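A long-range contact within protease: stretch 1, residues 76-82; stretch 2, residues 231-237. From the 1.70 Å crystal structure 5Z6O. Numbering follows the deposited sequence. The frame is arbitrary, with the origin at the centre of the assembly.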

# COMPACT_ATOMS: atom_id res chain seq x y z
N HIS A 76 3.72 -0.11 -10.34
CA HIS A 76 3.95 -1.38 -9.66
C HIS A 76 3.19 -1.42 -8.33
O HIS A 76 2.48 -2.38 -8.02
CB HIS A 76 5.47 -1.55 -9.47
CG HIS A 76 5.90 -2.92 -9.01
ND1 HIS A 76 5.90 -3.32 -7.68
CD2 HIS A 76 6.40 -3.97 -9.71
CE1 HIS A 76 6.35 -4.56 -7.60
NE2 HIS A 76 6.67 -4.97 -8.81
N THR A 77 3.30 -0.34 -7.55
CA THR A 77 2.60 -0.32 -6.27
C THR A 77 1.09 -0.23 -6.44
O THR A 77 0.34 -0.93 -5.72
CB THR A 77 3.11 0.83 -5.38
OG1 THR A 77 2.87 2.09 -6.02
CG2 THR A 77 4.65 0.64 -5.10
N ALA A 78 0.60 0.58 -7.39
CA ALA A 78 -0.84 0.56 -7.63
C ALA A 78 -1.30 -0.84 -8.04
O ALA A 78 -2.41 -1.28 -7.70
CB ALA A 78 -1.18 1.58 -8.73
N SER A 79 -0.48 -1.53 -8.81
CA SER A 79 -0.83 -2.87 -9.28
C SER A 79 -0.92 -3.87 -8.13
O SER A 79 -1.85 -4.68 -8.08
CB SER A 79 0.21 -3.31 -10.33
OG SER A 79 -0.03 -4.65 -10.73
N THR A 80 0.04 -3.84 -7.21
CA THR A 80 -0.05 -4.68 -6.01
C THR A 80 -1.31 -4.37 -5.22
O THR A 80 -1.94 -5.28 -4.67
CB THR A 80 1.21 -4.44 -5.14
OG1 THR A 80 2.33 -4.96 -5.86
CG2 THR A 80 1.11 -5.10 -3.77
N ALA A 81 -1.72 -3.10 -5.17
CA ALA A 81 -2.89 -2.78 -4.35
C ALA A 81 -4.17 -3.25 -5.00
O ALA A 81 -5.07 -3.75 -4.31
CB ALA A 81 -2.98 -1.26 -4.10
N ALA A 82 -4.26 -3.14 -6.35
CA ALA A 82 -5.58 -3.19 -6.97
C ALA A 82 -5.59 -3.79 -8.38
O ALA A 82 -6.67 -3.83 -8.98
CB ALA A 82 -6.17 -1.79 -7.02
N ALA A 231 3.84 -1.79 1.67
CA ALA A 231 2.70 -0.91 1.96
C ALA A 231 1.46 -1.13 1.09
O ALA A 231 0.34 -1.13 1.64
CB ALA A 231 3.15 0.56 1.87
N PRO A 232 1.56 -1.29 -0.24
CA PRO A 232 0.34 -1.44 -1.03
C PRO A 232 -0.40 -2.73 -0.77
O PRO A 232 -1.62 -2.78 -1.04
CB PRO A 232 0.84 -1.34 -2.49
CG PRO A 232 2.28 -1.61 -2.43
CD PRO A 232 2.73 -1.07 -1.09
N HIS A 233 0.26 -3.78 -0.25
CA HIS A 233 -0.54 -4.94 0.18
C HIS A 233 -1.52 -4.51 1.26
O HIS A 233 -2.67 -4.98 1.29
CB HIS A 233 0.35 -6.06 0.75
CG HIS A 233 1.17 -6.80 -0.29
ND1 HIS A 233 2.39 -6.34 -0.74
CD2 HIS A 233 0.96 -7.99 -0.91
CE1 HIS A 233 2.90 -7.22 -1.60
NE2 HIS A 233 2.05 -8.23 -1.72
N VAL A 234 -1.08 -3.63 2.16
CA VAL A 234 -1.94 -3.19 3.26
C VAL A 234 -2.98 -2.19 2.75
O VAL A 234 -4.14 -2.24 3.17
CB VAL A 234 -1.08 -2.61 4.41
CG1 VAL A 234 -1.97 -2.12 5.57
CG2 VAL A 234 -0.13 -3.68 4.94
N ALA A 235 -2.61 -1.34 1.79
CA ALA A 235 -3.61 -0.46 1.17
C ALA A 235 -4.72 -1.29 0.55
O ALA A 235 -5.92 -1.01 0.75
CB ALA A 235 -2.98 0.42 0.08
N GLY A 236 -4.34 -2.32 -0.20
CA GLY A 236 -5.36 -3.18 -0.79
C GLY A 236 -6.18 -3.91 0.25
O GLY A 236 -7.40 -4.05 0.09
N ALA A 237 -5.53 -4.44 1.29
CA ALA A 237 -6.30 -5.14 2.32
C ALA A 237 -7.28 -4.21 3.02
O ALA A 237 -8.38 -4.63 3.41
CB ALA A 237 -5.35 -5.79 3.34

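Helices that pack closely usually do so by keeping their side chains small where the backbones meet, and this pair from a protease is a compact example. Residues 76-82 and 231-237, at least 151 positions apart in sequence wherever they touch, form helical segments whose axes approach to 7.5 Å and cross at -38°, running in broadly the same direction. The backbones come nearest at Ala81 and Gly236, with CA atoms 4.4 Å apart. Glycine is what the geometry accommodates here: an ideal CB on Gly236 would lie 2.6 Å from Ala81 O, a clash.

No hydrogen bond joins the two stretches. Most backbone amides are instead engaged within their own helices, as in Ala81 N to Thr77 O and Gly236 N to Pro232 O. Carbonyls also face the neighbouring helix. Pro232 O, which accepts from Gly236 N, lies 3.5 Å from Ala81 CA, and Ala81 O in turn lies 3.6 Å from Gly236 CA; both are CA-H...O contacts, in which a modestly polarised CH group meets a carbonyl oxygen. Such contacts become possible when short side chains let backbones draw together. Pro232 CB also lies 3.3 Å from Thr77 O, a carbon packed against a carbonyl oxygen that accepts from Ala81 N.

Apolar packing centres on Pro232, which has the largest area covered by the opposing stretch. Its ring cannot donate an amide hydrogen, and the helix is kinked there, but its carbons fill the space beside the first helix. Pro232 CB sits 4.1 Å from Ala81 CB, while Pro232 CG is 3.9 Å from both Thr77 CB and Thr80 CG2.

The same Thr80 methyl makes the aromatic contact. Although the CA-to-CB bond of His233 points away, the m rotamer brings its ring back, and Thr80 CG2 lies over one face, 3.6 Å from the centroid of the His233 ring, in a CH-pi interaction.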